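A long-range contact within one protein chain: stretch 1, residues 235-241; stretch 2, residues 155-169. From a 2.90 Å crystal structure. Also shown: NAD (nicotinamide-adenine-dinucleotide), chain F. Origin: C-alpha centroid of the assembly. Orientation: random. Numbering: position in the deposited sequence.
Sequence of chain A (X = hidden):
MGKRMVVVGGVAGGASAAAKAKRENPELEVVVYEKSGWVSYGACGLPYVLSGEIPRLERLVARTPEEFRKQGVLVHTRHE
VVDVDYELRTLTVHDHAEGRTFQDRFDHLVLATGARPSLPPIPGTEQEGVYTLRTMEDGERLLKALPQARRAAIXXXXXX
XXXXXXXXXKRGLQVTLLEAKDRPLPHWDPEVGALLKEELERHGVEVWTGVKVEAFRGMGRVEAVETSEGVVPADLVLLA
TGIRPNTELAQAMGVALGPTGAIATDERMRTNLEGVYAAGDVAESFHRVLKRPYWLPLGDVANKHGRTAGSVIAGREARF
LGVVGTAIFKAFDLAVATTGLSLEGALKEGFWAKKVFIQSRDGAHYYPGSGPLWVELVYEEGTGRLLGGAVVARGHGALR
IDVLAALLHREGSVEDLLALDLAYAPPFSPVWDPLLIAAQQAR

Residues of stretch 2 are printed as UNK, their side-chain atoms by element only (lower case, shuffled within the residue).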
# COMPACT_ATOMS: atom_id res chain seq x y z
N ASP A 235 4.00 31.14 25.16
CA ASP A 235 5.11 32.06 24.74
C ASP A 235 5.60 31.83 23.32
O ASP A 235 6.50 32.53 22.83
CB ASP A 235 6.29 31.92 25.63
CG ASP A 235 6.67 30.49 25.83
OD1 ASP A 235 6.03 29.78 26.71
OD2 ASP A 235 7.58 30.11 25.07
N LEU A 236 5.02 30.81 22.68
CA LEU A 236 5.19 30.55 21.29
C LEU A 236 3.85 30.11 20.72
O LEU A 236 3.24 29.12 21.20
CB LEU A 236 6.27 29.49 21.10
CG LEU A 236 6.42 28.42 20.00
CD1 LEU A 236 5.87 28.87 18.79
CD2 LEU A 236 7.80 28.23 19.74
N VAL A 237 3.40 30.87 19.71
CA VAL A 237 2.24 30.53 18.93
C VAL A 237 2.59 30.39 17.45
O VAL A 237 3.25 31.29 16.89
CB VAL A 237 0.98 31.46 19.22
CG1 VAL A 237 1.18 32.33 20.40
CG2 VAL A 237 0.50 32.23 18.04
N LEU A 238 2.17 29.24 16.87
CA LEU A 238 2.20 28.88 15.44
C LEU A 238 0.84 29.10 14.76
O LEU A 238 -0.18 28.56 15.22
CB LEU A 238 2.54 27.41 15.26
CG LEU A 238 2.73 26.89 13.81
CD1 LEU A 238 3.89 27.41 13.14
CD2 LEU A 238 2.96 25.45 13.77
N LEU A 239 0.80 29.86 13.67
CA LEU A 239 -0.43 30.16 12.93
C LEU A 239 -0.49 29.16 11.81
O LEU A 239 0.22 29.23 10.83
CB LEU A 239 -0.36 31.59 12.35
CG LEU A 239 -0.42 32.68 13.42
CD1 LEU A 239 -0.45 33.98 12.79
CD2 LEU A 239 -1.56 32.53 14.40
N ALA A 240 -1.32 28.17 11.93
CA ALA A 240 -1.36 27.11 10.93
C ALA A 240 -2.72 27.02 10.31
O ALA A 240 -3.38 26.05 10.51
CB ALA A 240 -1.07 25.86 11.58
N THR A 241 -3.09 28.03 9.56
CA THR A 241 -4.47 28.37 9.29
C THR A 241 -4.70 28.40 7.78
O THR A 241 -5.67 29.02 7.31
CB THR A 241 -4.84 29.83 9.84
OG1 THR A 241 -3.74 30.70 9.58
CG2 THR A 241 -5.11 29.85 11.31
N UNK A 155 -2.71 27.62 16.32
CA UNK A 155 -4.01 27.86 15.72
C UNK A 155 -4.16 26.99 14.51
O UNK A 155 -3.42 27.15 13.60
c UNK A 155 -4.11 29.30 15.24
c UNK A 155 -5.38 31.35 15.61
c UNK A 155 -4.89 30.14 16.23
c UNK A 155 -3.97 30.48 17.31
N UNK A 156 -5.08 26.07 14.46
CA UNK A 156 -5.32 25.39 13.21
C UNK A 156 -5.09 23.92 13.26
O UNK A 156 -3.96 23.59 13.41
N UNK A 157 -6.10 23.06 13.12
CA UNK A 157 -5.85 21.63 13.15
C UNK A 157 -5.93 20.86 11.83
O UNK A 157 -6.52 19.78 11.80
c UNK A 157 -6.69 20.96 14.18
N UNK A 158 -5.29 21.40 10.78
CA UNK A 158 -5.09 20.78 9.49
C UNK A 158 -3.76 20.06 9.44
O UNK A 158 -3.33 19.46 10.38
N UNK A 159 -3.09 20.11 8.32
CA UNK A 159 -1.88 19.32 8.17
C UNK A 159 -0.69 20.00 8.84
O UNK A 159 -0.12 19.41 9.73
c UNK A 159 -3.88 18.92 5.57
c UNK A 159 -4.68 16.94 4.49
c UNK A 159 -3.49 16.31 4.84
c UNK A 159 -4.91 18.25 4.86
c UNK A 159 -2.67 18.28 5.91
o UNK A 159 -5.62 16.20 3.81
c UNK A 159 -2.50 16.99 5.53
c UNK A 159 -1.60 18.99 6.68
N UNK A 160 -0.26 21.21 8.42
CA UNK A 160 0.84 21.79 9.18
C UNK A 160 0.23 22.02 10.54
O UNK A 160 -0.93 22.37 10.63
c UNK A 160 0.96 25.44 7.13
c UNK A 160 1.89 22.62 7.11
c UNK A 160 0.47 24.14 8.23
c UNK A 160 1.45 23.02 8.49
N UNK A 161 0.81 21.73 11.66
CA UNK A 161 -0.17 21.99 12.72
C UNK A 161 -0.62 20.78 13.46
O UNK A 161 -0.25 20.67 14.60
N UNK A 162 -1.32 19.84 12.83
CA UNK A 162 -1.29 18.45 13.36
C UNK A 162 0.08 17.95 13.37
O UNK A 162 0.48 17.40 14.37
c UNK A 162 -3.63 17.61 12.92
c UNK A 162 -4.46 16.58 12.23
c UNK A 162 -3.87 17.57 14.44
c UNK A 162 -2.12 17.48 12.58
N UNK A 163 0.83 18.20 12.28
CA UNK A 163 2.23 17.81 12.21
C UNK A 163 3.07 18.60 13.17
O UNK A 163 4.02 18.04 13.73
c UNK A 163 2.46 16.72 9.95
o UNK A 163 3.63 17.80 8.10
c UNK A 163 3.16 16.68 8.55
c UNK A 163 2.82 17.90 10.80
o UNK A 163 3.24 15.51 7.94
N UNK A 164 2.78 19.90 13.36
CA UNK A 164 3.62 20.72 14.26
C UNK A 164 3.44 20.34 15.70
O UNK A 164 4.38 20.34 16.42
c UNK A 164 3.36 22.16 14.07
N UNK A 165 2.23 20.01 16.11
CA UNK A 165 1.96 19.61 17.45
C UNK A 165 2.86 18.47 17.80
O UNK A 165 3.42 18.47 18.88
c UNK A 165 0.48 19.20 17.60
N UNK A 166 3.00 17.47 16.94
CA UNK A 166 3.94 16.37 17.24
C UNK A 166 5.34 16.89 17.42
O UNK A 166 6.03 16.52 18.35
o UNK A 166 4.13 12.64 14.55
c UNK A 166 4.81 14.05 16.42
o UNK A 166 6.32 13.05 14.81
c UNK A 166 5.10 13.18 15.16
c UNK A 166 3.97 15.31 16.13
N UNK A 167 5.77 17.79 16.54
CA UNK A 167 7.14 18.32 16.66
C UNK A 167 7.35 19.02 17.98
O UNK A 167 8.22 18.63 18.73
c UNK A 167 7.55 19.19 15.54
N UNK A 168 6.57 20.06 18.26
CA UNK A 168 6.66 20.71 19.54
C UNK A 168 6.60 19.76 20.75
O UNK A 168 7.25 20.03 21.72
c UNK A 168 4.61 23.76 18.50
c UNK A 168 6.78 23.95 16.88
c UNK A 168 5.64 22.83 18.64
c UNK A 168 5.56 21.74 19.66
c UNK A 168 4.66 24.75 17.53
c UNK A 168 6.72 22.93 17.84
c UNK A 168 5.75 24.87 16.74
N UNK A 169 5.80 18.70 20.75
CA UNK A 169 5.76 17.87 21.95
C UNK A 169 7.11 17.17 22.07
O UNK A 169 7.72 17.14 23.15
c UNK A 169 3.31 17.47 22.04
n UNK A 169 4.60 17.55 25.69
c UNK A 169 3.00 17.81 23.47
n UNK A 169 3.00 16.66 24.35
c UNK A 169 4.62 16.89 21.89
n UNK A 169 3.74 15.45 26.13
c UNK A 169 3.79 16.55 25.39
PA NAD F . -5.44 23.79 6.29
O1A NAD F . -5.19 22.35 5.92
O2A NAD F . -6.30 24.61 5.47
O5B NAD F . -6.02 23.91 7.80
C5B NAD F . -7.34 23.58 8.36
C4B NAD F . -8.01 24.77 9.12
O4B NAD F . -9.13 24.94 10.04
C3B NAD F . -6.88 25.15 9.95
O3B NAD F . -6.01 25.54 8.97
C2B NAD F . -7.50 26.33 10.64
O2B NAD F . -7.26 27.69 10.35
C1B NAD F . -8.90 26.34 10.28
N9A NAD F . -8.82 27.19 11.53
C8A NAD F . -8.65 26.84 12.90
N7A NAD F . -8.58 27.90 13.79
C5A NAD F . -8.67 28.95 12.98
C6A NAD F . -8.66 30.21 13.38
N6A NAD F . -8.55 30.31 14.65
N1A NAD F . -8.73 31.22 12.47
C2A NAD F . -8.81 30.80 11.12
N3A NAD F . -8.79 29.48 10.68
C4A NAD F . -8.75 28.57 11.61
O3 NAD F . -4.05 24.50 6.18
PN NAD F . -2.55 24.03 6.53
O1N NAD F . -1.88 25.41 6.74
O2N NAD F . -2.45 23.02 7.59
O5D NAD F . -2.21 23.22 5.21
C5D NAD F . -0.99 23.44 4.53
C4D NAD F . -0.88 22.87 3.11
O4D NAD F . 0.48 22.56 2.70
C3D NAD F . -1.70 21.61 3.07
O3D NAD F . -3.10 21.78 2.76
C2D NAD F . -0.94 20.90 2.00
O2D NAD F . -1.24 21.50 0.79
C1D NAD F . 0.50 21.24 2.26
N1N NAD F . 0.82 20.26 3.32
C2N NAD F . 0.64 18.91 3.05
C3N NAD F . 0.88 17.88 3.99
C7N NAD F . 0.68 16.40 3.66
O7N NAD F . -0.06 15.95 2.55
N7N NAD F . 1.22 15.48 4.46
C4N NAD F . 1.34 18.25 5.27
C5N NAD F . 1.50 19.60 5.56
C6N NAD F . 1.23 20.58 4.59

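Position 155 has four side-chain carbons, forked at the second. Its backbone N donates to Leu238 O at 2.9 Å, and its O accepts from Ala240 N at 2.9 Å. One carbon of the fork lies 4.2 Å from Leu239 CD2. A fork at the second carbon makes this Leu155.

Position 156 has no side-chain atoms. Its CA makes a CA-H...O contact with Ala240 O, 3.4 Å away. A CB would lie 1.9 Å from Ala240 O, a clash, and the backbone angles alone call for glycine. This is Gly156.

Position 157 carries one carbon, directed away from stretch 1. It is Ala157.

Position 158 has no side chain. A CB there would clash with NAD O5B at 2.3 Å. Gly158 is the N-cap of the helix.

Position 159 has one carbon, then a six-carbon ring bearing one oxygen. It touches nothing on stretch 1. It is Tyr159, with NAD O1A at the ring edge.

Position 160 has four carbons, forked at the first, one arm two carbons long. One of them lies against Ala240 CB. That is Ile160. Its CG1 is 4.1 Å from Ala240 CB, and its N makes a weak hydrogen bond to NAD O2N at 3.0 Å.

Position 161 has no side-chain atoms. A CB would sit 3.2 Å from Ala240 CB, and the backbone angles again call for glycine: Gly161.

Two positions out of reach of stretch 1 follow. Position 162 has four carbons, forked at the second: Leu162. Position 163 has three carbons, the third carrying two oxygens: Glu163.

Position 164 has one carbon, 3.3 Å from Leu238 CD2. It is Ala164; its CB is in tight apolar contact with Leu238 CD2.

Position 165 has one carbon pointing sideways: Ala165. Position 166 has three carbons and two terminal oxygens, far from stretch 1: Glu166. Position 167 has one carbon, out of reach: Ala167.

Position 168 has one carbon, then a six-carbon ring without oxygen. The ring edge meets Leu238 CB. This is Phe168. Its CE2 is 4.1 Å from Leu238 CB and 4.5 Å from Leu236 CD1.

Position 169 has three carbons, a nitrogen, then a carbon carrying two more nitrogens: Arg169, out of reach.

The contact has two parts. Leu155 pairs with strand 236-239 in a parallel bridge, held by its two backbone hydrogen bonds. The chain then turns through glycines beside NAD, and the helix runs back along the strand at 151°, packing Ala164 and Phe168 against Leu238. Ala240 O also accepts from NAD O3B at 3.1 Å.

Stretch 2, residues 155-169: LGAGYIGLEAAEAFR
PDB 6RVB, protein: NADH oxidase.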